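PDB 4U9B: NO-binding heme-dependent sensor protein from Shewanella oneidensis, which binds nitric oxide at a heme iron and probably acts as an H-NOX gas sensor, and also carries a zinc ion. Local coordinates for residues Q154-D162 / C172-N180; E24-R34 / E46-R57. One frame throughout, in Å; residues are numbered along the deposited sequence.

Interaction 1. Residues Q154-D162 / C172-N180; sequences QQKIQISHD and CMLIIELQN. With ZN (zinc ion), chain D.
Cys172 opens the second strand of an antiparallel beta hairpin, and its SG lies 2.3 Å from a zinc ion that His161 NE2 of the first strand holds at 2.1 Å; Cys139 and Cys164 complete the site. His161 ND1 bonds to Glu143, so both ring nitrogens are occupied and the ring's rotation is fixed. One residue on, Met173 O is joined to Asp162 N through a water. Leu174 then lies alongside His161, pointing the same way, and lays CD1 over the centre of the ring as a CH-pi contact, 3.8 Å from the centroid. Ile175 and Ser160 form a hydrogen-bonded pair, Ile175 N reaching Ser160 O at 2.7 Å. Ile176 faces Ile159 in the non-hydrogen-bonded pair that follows, on the side where Ile157 and Ile159 meet Phe147 of helix 139-152. Glu177 pairs with Gln158 through two backbone bonds. At Leu178 the chain of Gln155 crosses at about a right angle; its bend at chi2 (64°) carries NE2 round to Lys156 O, which Gln179 N approaches from the opposite face of the carbonyl plane. The amide of Gln179 closes the run of contacts: OE1 accepts from Lys156 NZ at 2.9 Å, while NE2 bonds only weakly to Gln158 OE1 and donates in its own plane to the anti lone pair of Glu177 OE2, at 2.9 Å.

Interaction 2. Residues E24-R34 / E46-R57; sequences ELLEKHAPKDR and ELFSIVQDVAQR
Leu25 pushes its forked end into the helix 46-57 between Ile50, Asp53, Val54 and Arg57, and this is the tightly packed part of the contact. The two methyls divide the work: CD1 rests on Ile50 CG2 at 4.0 Å and on Val54, while CD2 lies against the Asp53 carboxylate and over one face of the Arg57 guanidinium. Leu26 adds its CD2 to Ile50 CD1, and Val13 of helix 3-17 backs Leu25. Next to this apolar patch, His29 is sandwiched, with Ser49 O over one ring face and its neighbour Lys28 CB over the other. Its NE2 points edge-on at Asp53 OD2, 2.7 Å away, on the anti lone pair, with ring and carboxylate planes 90° apart. The same OD2 also takes Lys28 NZ at 2.8 Å, out of the carboxylate plane, while Arg57 NE bonds to OD1, so the buried carboxylate is held at both oxygens. The seating of Leu25 is knob-into-hole packing between helical segments whose N-to-C directions lie 123° apart, within the helical N-terminal part of the H-NOX fold. Buried Glu46 is met from the loop beyond the first helix: Arg34 grips it side-on, NE to OE1 at 3.0 Å and NH2 to OE2 at 2.8 Å, both on syn lone pairs, and Tyr36 adds a hydroxyl at OE1. Arg34 folds back at chi2 and chi3 to bring that edge round; a methionine in its place is likely to leave the buried carboxylate without its charged mate and the loop less firmly tied to the helix. Towards solvent the hold is looser: Glu24 OE2 and Arg57 NH2 make a longer salt bridge of 3.3 Å, Arg57 NH1 bonds only weakly to Glu24 OE1, and the flat groups are turned 52° apart.

From the N terminus the chain runs through helix 3-17 and into helix 19-29, and interaction 2 closes a short loop by bringing residues 24-34 against helix 44-58. That loop is complete long before interaction 1 begins; between them come helix 62-80, the heme-side helix 98-109 and the first two strands of the sheet. After helix 139-152, interaction 1 closes the last hairpin, whose second strand lies beside strand 128-133. The two loops follow in series, neither nesting nor crossing. Their centres stand 31 Å apart on opposite sides of the chain's centre: interaction 2 joins N-terminal helices, whereas interaction 1 builds the sheet's edge, with its zinc reaching back to Cys139.

Interaction 1. Residues Q154-D162 / C172-N180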
loop_
_atom_site.group_PDB
_atom_site.type_symbol
_atom_site.label_atom_id
_atom_site.label_comp_id
_atom_site.label_asym_id
_atom_site.label_seq_id
_atom_site.Cartn_x
_atom_site.Cartn_y
_atom_site.Cartn_z
ATOM N N GLN A 154 -3.646 -14.034 -10.360
ATOM C CA GLN A 154 -3.901 -15.442 -10.057
ATOM C C GLN A 154 -2.605 -16.188 -9.756
ATOM O O GLN A 154 -2.484 -17.382 -10.037
ATOM C CB GLN A 154 -4.630 -16.122 -11.220
ATOM C CG GLN A 154 -5.904 -15.423 -11.657
ATOM C CD GLN A 154 -6.996 -15.495 -10.611
ATOM O OE1 GLN A 154 -6.863 -16.185 -9.601
ATOM N NE2 GLN A 154 -8.090 -14.779 -10.850
ATOM N N GLN A 155 -1.644 -15.469 -9.184
ATOM C CA GLN A 155 -0.330 -16.017 -8.878
ATOM C C GLN A 155 -0.185 -16.235 -7.377
ATOM O O GLN A 155 -0.444 -15.328 -6.593
ATOM C CB GLN A 155 0.763 -15.071 -9.388
ATOM C CG GLN A 155 2.186 -15.525 -9.100
ATOM C CD GLN A 155 2.531 -16.821 -9.805
ATOM O OE1 GLN A 155 2.770 -16.840 -11.013
ATOM N NE2 GLN A 155 2.551 -17.914 -9.054
ATOM N N LYS A 156 0.217 -17.435 -6.973
ATOM C CA LYS A 156 0.491 -17.697 -5.564
ATOM C C LYS A 156 1.919 -17.277 -5.236
ATOM O O LYS A 156 2.838 -17.551 -6.004
ATOM C CB LYS A 156 0.283 -19.174 -5.226
ATOM C CG LYS A 156 0.458 -19.480 -3.748
ATOM C CD LYS A 156 0.321 -20.962 -3.451
ATOM C CE LYS A 156 0.436 -21.239 -1.958
ATOM N NZ LYS A 156 1.655 -20.626 -1.353
ATOM N N ILE A 157 2.100 -16.601 -4.103
ATOM C CA ILE A 157 3.426 -16.155 -3.687
ATOM C C ILE A 157 3.676 -16.380 -2.199
ATOM O O ILE A 157 2.746 -16.585 -1.417
ATOM C CB ILE A 157 3.651 -14.654 -4.001
ATOM C CG1 ILE A 157 2.684 -13.765 -3.206
ATOM C CG2 ILE A 157 3.495 -14.399 -5.492
ATOM C CD1 ILE A 157 3.080 -12.299 -3.188
ATOM N N GLN A 158 4.953 -16.344 -1.835
ATOM C CA GLN A 158 5.386 -16.337 -0.446
ATOM C C GLN A 158 6.362 -15.174 -0.302
ATOM O O GLN A 158 7.123 -14.896 -1.230
ATOM C CB GLN A 158 6.045 -17.667 -0.066
ATOM C CG GLN A 158 5.602 -18.236 1.266
ATOM C CD GLN A 158 6.133 -19.640 1.498
ATOM O OE1 GLN A 158 7.123 -20.052 0.890
ATOM N NE2 GLN A 158 5.468 -20.388 2.373
ATOM N N ILE A 159 6.327 -14.485 0.836
ATOM C CA ILE A 159 7.218 -13.350 1.064
ATOM C C ILE A 159 8.027 -13.526 2.341
ATOM O O ILE A 159 7.476 -13.770 3.416
ATOM C CB ILE A 159 6.436 -12.016 1.138
ATOM C CG1 ILE A 159 5.698 -11.777 -0.184
ATOM C CG2 ILE A 159 7.388 -10.844 1.445
ATOM C CD1 ILE A 159 4.928 -10.472 -0.259
ATOM N N SER A 160 9.344 -13.405 2.197
ATOM C CA SER A 160 10.254 -13.337 3.331
ATOM C C SER A 160 10.660 -11.885 3.529
ATOM O O SER A 160 11.088 -11.217 2.594
ATOM C CB SER A 160 11.484 -14.216 3.110
ATOM O OG SER A 160 11.114 -15.580 2.978
ATOM N N HIS A 161 10.517 -11.413 4.758
ATOM C CA HIS A 161 10.711 -10.011 5.095
ATOM C C HIS A 161 11.686 -9.962 6.271
ATOM O O HIS A 161 11.327 -9.559 7.377
ATOM C CB HIS A 161 9.348 -9.387 5.421
ATOM C CG HIS A 161 9.362 -7.903 5.622
ATOM N ND1 HIS A 161 8.216 -7.142 5.537
ATOM C CD2 HIS A 161 10.362 -7.043 5.930
ATOM C CE1 HIS A 161 8.510 -5.876 5.773
ATOM N NE2 HIS A 161 9.805 -5.789 6.016
ATOM N N ASP A 162 12.925 -10.388 6.016
ATOM C CA ASP A 162 13.881 -10.693 7.082
ATOM C C ASP A 162 14.815 -9.533 7.432
ATOM O O ASP A 162 15.553 -9.602 8.416
ATOM C CB ASP A 162 14.715 -11.919 6.700
ATOM C CG ASP A 162 13.881 -13.185 6.588
ATOM O OD1 ASP A 162 12.874 -13.310 7.318
ATOM O OD2 ASP A 162 14.233 -14.061 5.772
ATOM N N CYS A 172 13.934 -2.213 4.145
ATOM C CA CYS A 172 13.384 -3.560 4.227
ATOM C C CYS A 172 13.775 -4.337 2.986
ATOM O O CYS A 172 13.959 -3.762 1.913
ATOM C CB CYS A 172 11.863 -3.537 4.353
ATOM S SG CYS A 172 11.236 -2.531 5.699
ATOM N N MET A 173 13.893 -5.648 3.148
ATOM C CA MET A 173 14.152 -6.554 2.041
ATOM C C MET A 173 13.056 -7.605 2.002
ATOM O O MET A 173 12.936 -8.428 2.910
ATOM C CB MET A 173 15.523 -7.214 2.187
ATOM C CG MET A 173 15.936 -8.052 0.989
ATOM S SD MET A 173 15.911 -7.132 -0.568
ATOM C CE MET A 173 16.991 -5.764 -0.165
ATOM N N LEU A 174 12.237 -7.542 0.958
ATOM C CA LEU A 174 11.154 -8.491 0.760
ATOM C C LEU A 174 11.517 -9.451 -0.362
ATOM O O LEU A 174 11.591 -9.057 -1.526
ATOM C CB LEU A 174 9.843 -7.766 0.439
ATOM C CG LEU A 174 9.131 -7.090 1.619
ATOM C CD1 LEU A 174 9.943 -5.935 2.176
ATOM C CD2 LEU A 174 7.749 -6.613 1.207
ATOM N N ILE A 175 11.762 -10.705 -0.001
ATOM C CA ILE A 175 12.058 -11.738 -0.982
ATOM C C ILE A 175 10.761 -12.427 -1.367
ATOM O O ILE A 175 10.095 -13.035 -0.528
ATOM C CB ILE A 175 13.063 -12.776 -0.446
ATOM C CG1 ILE A 175 14.330 -12.084 0.064
ATOM C CG2 ILE A 175 13.398 -13.807 -1.522
ATOM C CD1 ILE A 175 15.017 -11.190 -0.956
ATOM N N ILE A 176 10.411 -12.319 -2.641
ATOM C CA ILE A 176 9.178 -12.888 -3.162
ATOM C C ILE A 176 9.473 -14.161 -3.948
ATOM O O ILE A 176 10.243 -14.142 -4.911
ATOM C CB ILE A 176 8.441 -11.887 -4.071
ATOM C CG1 ILE A 176 8.278 -10.536 -3.364
ATOM C CG2 ILE A 176 7.076 -12.434 -4.478
ATOM C CD1 ILE A 176 8.086 -9.381 -4.315
ATOM N N GLU A 177 8.864 -15.262 -3.520
ATOM C CA GLU A 177 8.963 -16.529 -4.231
ATOM C C GLU A 177 7.624 -16.869 -4.870
ATOM O O GLU A 177 6.610 -16.982 -4.180
ATOM C CB GLU A 177 9.395 -17.650 -3.287
ATOM C CG GLU A 177 9.597 -18.989 -3.983
ATOM C CD GLU A 177 10.106 -20.064 -3.045
ATOM O OE1 GLU A 177 11.315 -20.372 -3.095
ATOM O OE2 GLU A 177 9.300 -20.603 -2.259
ATOM N N LEU A 178 7.625 -17.012 -6.191
ATOM C CA LEU A 178 6.440 -17.458 -6.908
ATOM C C LEU A 178 6.321 -18.971 -6.791
ATOM O O LEU A 178 7.306 -19.692 -6.945
ATOM C CB LEU A 178 6.498 -17.042 -8.380
ATOM C CG LEU A 178 6.173 -15.579 -8.697
ATOM C CD1 LEU A 178 7.272 -14.643 -8.213
ATOM C CD2 LEU A 178 5.938 -15.404 -10.193
ATOM N N GLN A 179 5.110 -19.442 -6.512
ATOM C CA GLN A 179 4.855 -20.866 -6.346
ATOM C C GLN A 179 3.671 -21.298 -7.205
ATOM O O GLN A 179 3.068 -20.478 -7.898
ATOM C CB GLN A 179 4.601 -21.189 -4.875
ATOM C CG GLN A 179 5.751 -20.785 -3.962
ATOM C CD GLN A 179 5.475 -21.083 -2.504
ATOM O OE1 GLN A 179 4.329 -21.283 -2.104
ATOM N NE2 GLN A 179 6.530 -21.116 -1.699
ATOM N N ASN A 180 3.350 -22.587 -7.158
ATOM C CA ASN A 180 2.291 -23.150 -7.990
ATOM C C ASN A 180 0.991 -23.329 -7.212
ATOM O O ASN A 180 1.001 -23.431 -5.984
ATOM C CB ASN A 180 2.737 -24.492 -8.572
ATOM C CG ASN A 180 4.173 -24.467 -9.058
ATOM O OD1 ASN A 180 4.465 -23.969 -10.145
ATOM N ND2 ASN A 180 5.081 -25.005 -8.250
HETATM ZN ZN ZN D . 9.831 -3.877 6.943
HETATM O O HOH W 1 0.471 -19.510 -8.998
HETATM O O HOH W 2 10.164 -16.321 0.391
HETATM O O HOH W 3 14.023 -10.833 3.434
#

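Interaction 2. Residues E24-R34 / E46-R57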
loop_
_atom_site.group_PDB
_atom_site.type_symbol
_atom_site.label_atom_id
_atom_site.label_comp_id
_atom_site.label_asym_id
_atom_site.label_seq_id
_atom_site.Cartn_x
_atom_site.Cartn_y
_atom_site.Cartn_z
ATOM N N GLU A 24 -16.833 9.046 12.525
ATOM C CA GLU A 24 -16.289 9.171 13.876
ATOM C C GLU A 24 -14.771 9.280 13.814
ATOM O O GLU A 24 -14.173 10.135 14.464
ATOM C CB GLU A 24 -16.682 7.984 14.762
ATOM C CG GLU A 24 -16.166 8.116 16.199
ATOM C CD GLU A 24 -16.294 6.836 17.001
ATOM O OE1 GLU A 24 -16.809 5.834 16.463
ATOM O OE2 GLU A 24 -15.866 6.835 18.176
ATOM N N LEU A 25 -14.154 8.402 13.027
ATOM C CA LEU A 25 -12.709 8.407 12.857
ATOM C C LEU A 25 -12.210 9.744 12.313
ATOM O O LEU A 25 -11.158 10.229 12.721
ATOM C CB LEU A 25 -12.281 7.268 11.928
ATOM C CG LEU A 25 -12.427 5.860 12.518
ATOM C CD1 LEU A 25 -12.396 4.806 11.423
ATOM C CD2 LEU A 25 -11.335 5.596 13.545
ATOM N N LEU A 26 -12.962 10.340 11.394
ATOM C CA LEU A 26 -12.577 11.636 10.844
ATOM C C LEU A 26 -12.738 12.752 11.877
ATOM O O LEU A 26 -11.906 13.656 11.943
ATOM C CB LEU A 26 -13.393 11.959 9.587
ATOM C CG LEU A 26 -13.088 11.142 8.325
ATOM C CD1 LEU A 26 -13.644 11.847 7.091
ATOM C CD2 LEU A 26 -11.600 10.883 8.152
ATOM N N GLU A 27 -13.794 12.686 12.684
ATOM C CA GLU A 27 -13.987 13.660 13.759
ATOM C C GLU A 27 -12.818 13.618 14.734
ATOM O O GLU A 27 -12.319 14.655 15.169
ATOM C CB GLU A 27 -15.290 13.395 14.516
ATOM C CG GLU A 27 -16.556 13.750 13.755
ATOM C CD GLU A 27 -17.815 13.431 14.543
ATOM O OE1 GLU A 27 -17.737 13.345 15.787
ATOM O OE2 GLU A 27 -18.883 13.262 13.918
ATOM N N LYS A 28 -12.380 12.407 15.061
ATOM C CA LYS A 28 -11.323 12.219 16.043
ATOM C C LYS A 28 -9.946 12.609 15.524
ATOM O O LYS A 28 -9.136 13.158 16.267
ATOM C CB LYS A 28 -11.275 10.760 16.501
ATOM C CG LYS A 28 -12.432 10.327 17.378
ATOM C CD LYS A 28 -12.241 8.902 17.885
ATOM C CE LYS A 28 -11.096 8.799 18.888
ATOM N NZ LYS A 28 -10.837 7.392 19.314
ATOM N N HIS A 29 -9.683 12.322 14.249
ATOM C CA HIS A 29 -8.311 12.312 13.744
ATOM C C HIS A 29 -8.016 13.296 12.609
ATOM O O HIS A 29 -6.853 13.481 12.250
ATOM C CB HIS A 29 -7.966 10.893 13.289
ATOM C CG HIS A 29 -8.155 9.865 14.360
ATOM N ND1 HIS A 29 -7.395 9.844 15.508
ATOM C CD2 HIS A 29 -9.027 8.835 14.468
ATOM C CE1 HIS A 29 -7.787 8.842 16.276
ATOM N NE2 HIS A 29 -8.775 8.213 15.665
ATOM N N ALA A 30 -9.049 13.924 12.051
ATOM C CA ALA A 30 -8.854 14.886 10.963
ATOM C C ALA A 30 -9.438 16.255 11.309
ATOM O O ALA A 30 -10.374 16.341 12.101
ATOM C CB ALA A 30 -9.474 14.365 9.680
ATOM N N PRO A 31 -8.890 17.331 10.706
ATOM C CA PRO A 31 -9.421 18.687 10.896
ATOM C C PRO A 31 -10.921 18.773 10.588
ATOM O O PRO A 31 -11.468 17.889 9.932
ATOM C CB PRO A 31 -8.613 19.519 9.908
ATOM C CG PRO A 31 -7.325 18.805 9.796
ATOM C CD PRO A 31 -7.672 17.341 9.873
ATOM N N LYS A 32 -11.577 19.829 11.060
ATOM C CA LYS A 32 -13.022 19.952 10.934
ATOM C C LYS A 32 -13.419 20.051 9.467
ATOM O O LYS A 32 -12.743 20.702 8.658
ATOM C CB LYS A 32 -13.523 21.161 11.721
ATOM C CG LYS A 32 -15.010 21.130 11.966
ATOM C CD LYS A 32 -15.389 21.804 13.278
ATOM C CE LYS A 32 -14.887 23.232 13.335
ATOM N NZ LYS A 32 -15.451 23.956 14.505
ATOM N N ASP A 33 -14.487 19.336 9.129
ATOM C CA ASP A 33 -15.029 19.274 7.763
ATOM C C ASP A 33 -14.038 18.713 6.740
ATOM O O ASP A 33 -14.034 19.113 5.585
ATOM C CB ASP A 33 -15.509 20.660 7.315
ATOM C CG ASP A 33 -16.712 21.136 8.097
ATOM O OD1 ASP A 33 -17.827 20.627 7.842
ATOM O OD2 ASP A 33 -16.548 22.021 8.961
ATOM N N ARG A 34 -13.216 17.764 7.172
ATOM C CA ARG A 34 -12.266 17.114 6.275
ATOM C C ARG A 34 -12.991 16.330 5.184
ATOM O O ARG A 34 -13.897 15.544 5.460
ATOM C CB ARG A 34 -11.329 16.181 7.059
ATOM C CG ARG A 34 -10.503 15.212 6.198
ATOM C CD ARG A 34 -9.544 15.932 5.264
ATOM N NE ARG A 34 -8.327 16.377 5.949
ATOM C CZ ARG A 34 -7.895 17.636 6.015
ATOM N NH1 ARG A 34 -8.563 18.623 5.432
ATOM N NH2 ARG A 34 -6.771 17.909 6.663
ATOM N N GLU A 46 -2.788 11.705 9.571
ATOM C CA GLU A 46 -4.224 11.464 9.577
ATOM C C GLU A 46 -4.499 10.000 9.259
ATOM O O GLU A 46 -5.292 9.353 9.937
ATOM C CB GLU A 46 -4.944 12.382 8.584
ATOM C CG GLU A 46 -4.962 13.842 9.018
ATOM C CD GLU A 46 -5.672 14.759 8.034
ATOM O OE1 GLU A 46 -6.637 14.314 7.377
ATOM O OE2 GLU A 46 -5.259 15.931 7.920
ATOM N N LEU A 47 -3.826 9.476 8.238
ATOM C CA LEU A 47 -3.992 8.079 7.855
ATOM C C LEU A 47 -3.571 7.163 9.002
ATOM O O LEU A 47 -4.318 6.269 9.400
ATOM C CB LEU A 47 -3.177 7.760 6.597
ATOM C CG LEU A 47 -3.418 6.381 5.977
ATOM C CD1 LEU A 47 -4.635 6.404 5.064
ATOM C CD2 LEU A 47 -2.186 5.912 5.219
ATOM N N PHE A 48 -2.379 7.399 9.540
ATOM C CA PHE A 48 -1.849 6.562 10.611
ATOM C C PHE A 48 -2.728 6.618 11.861
ATOM O O PHE A 48 -2.962 5.593 12.503
ATOM C CB PHE A 48 -0.416 6.977 10.961
ATOM C CG PHE A 48 0.620 6.497 9.981
ATOM C CD1 PHE A 48 0.809 5.141 9.760
ATOM C CD2 PHE A 48 1.424 7.399 9.304
ATOM C CE1 PHE A 48 1.770 4.695 8.868
ATOM C CE2 PHE A 48 2.386 6.958 8.408
ATOM C CZ PHE A 48 2.558 5.605 8.192
ATOM N N SER A 49 -3.220 7.807 12.201
ATOM C CA SER A 49 -4.075 7.960 13.374
ATOM C C SER A 49 -5.352 7.149 13.218
ATOM O O SER A 49 -5.793 6.482 14.153
ATOM C CB SER A 49 -4.417 9.431 13.614
ATOM O OG SER A 49 -3.298 10.126 14.122
ATOM N N ILE A 50 -5.942 7.209 12.029
ATOM C CA ILE A 50 -7.150 6.449 11.747
ATOM C C ILE A 50 -6.881 4.955 11.874
ATOM O O ILE A 50 -7.621 4.243 12.553
ATOM C CB ILE A 50 -7.701 6.760 10.342
ATOM C CG1 ILE A 50 -8.249 8.190 10.301
ATOM C CG2 ILE A 50 -8.809 5.776 9.959
ATOM C CD1 ILE A 50 -8.500 8.711 8.906
ATOM N N VAL A 51 -5.824 4.481 11.220
ATOM C CA VAL A 51 -5.516 3.056 11.223
ATOM C C VAL A 51 -5.086 2.596 12.618
ATOM O O VAL A 51 -5.370 1.467 13.009
ATOM C CB VAL A 51 -4.427 2.712 10.182
ATOM C CG1 VAL A 51 -4.137 1.223 10.166
ATOM C CG2 VAL A 51 -4.879 3.131 8.792
ATOM N N GLN A 52 -4.415 3.470 13.367
ATOM C CA GLN A 52 -4.030 3.164 14.747
ATOM C C GLN A 52 -5.257 2.936 15.616
ATOM O O GLN A 52 -5.277 2.031 16.457
ATOM C CB GLN A 52 -3.173 4.284 15.341
ATOM C CG GLN A 52 -2.590 3.951 16.724
ATOM C CD GLN A 52 -1.097 3.653 16.707
ATOM O OE1 GLN A 52 -0.469 3.574 15.650
ATOM N NE2 GLN A 52 -0.522 3.485 17.894
ATOM N N ASP A 53 -6.272 3.767 15.410
ATOM C CA ASP A 53 -7.524 3.668 16.150
ATOM C C ASP A 53 -8.209 2.336 15.855
ATOM O O ASP A 53 -8.600 1.611 16.768
ATOM C CB ASP A 53 -8.438 4.839 15.782
ATOM C CG ASP A 53 -9.564 5.039 16.769
ATOM O OD1 ASP A 53 -9.976 4.063 17.428
ATOM O OD2 ASP A 53 -10.035 6.188 16.882
ATOM N N VAL A 54 -8.333 2.014 14.570
ATOM C CA VAL A 54 -8.932 0.755 14.143
ATOM C C VAL A 54 -8.204 -0.428 14.771
ATOM O O VAL A 54 -8.834 -1.337 15.311
ATOM C CB VAL A 54 -8.908 0.613 12.603
ATOM C CG1 VAL A 54 -9.369 -0.775 12.168
ATOM C CG2 VAL A 54 -9.775 1.684 11.955
ATOM N N ALA A 55 -6.878 -0.412 14.700
ATOM C CA ALA A 55 -6.079 -1.514 15.221
ATOM C C ALA A 55 -6.295 -1.692 16.722
ATOM O O ALA A 55 -6.466 -2.815 17.196
ATOM C CB ALA A 55 -4.609 -1.292 14.924
ATOM N N GLN A 56 -6.297 -0.590 17.467
ATOM C CA GLN A 56 -6.461 -0.670 18.914
ATOM C C GLN A 56 -7.868 -1.136 19.277
ATOM O O GLN A 56 -8.059 -1.822 20.282
ATOM C CB GLN A 56 -6.164 0.678 19.579
ATOM C CG GLN A 56 -6.332 0.638 21.098
ATOM C CD GLN A 56 -5.643 1.783 21.820
ATOM O OE1 GLN A 56 -4.694 2.379 21.313
ATOM N NE2 GLN A 56 -6.120 2.089 23.023
ATOM N N ARG A 57 -8.850 -0.768 18.459
ATOM C CA ARG A 57 -10.227 -1.202 18.680
ATOM C C ARG A 57 -10.340 -2.713 18.539
ATOM O O ARG A 57 -11.068 -3.368 19.286
ATOM C CB ARG A 57 -11.179 -0.515 17.700
ATOM C CG ARG A 57 -11.463 0.940 18.034
ATOM C CD ARG A 57 -12.373 1.590 17.005
ATOM N NE ARG A 57 -12.376 3.046 17.140
ATOM C CZ ARG A 57 -13.391 3.839 16.804
ATOM N NH1 ARG A 57 -14.513 3.328 16.312
ATOM N NH2 ARG A 57 -13.283 5.149 16.968
HETATM O O HOH W 4 -4.601 12.841 13.468
#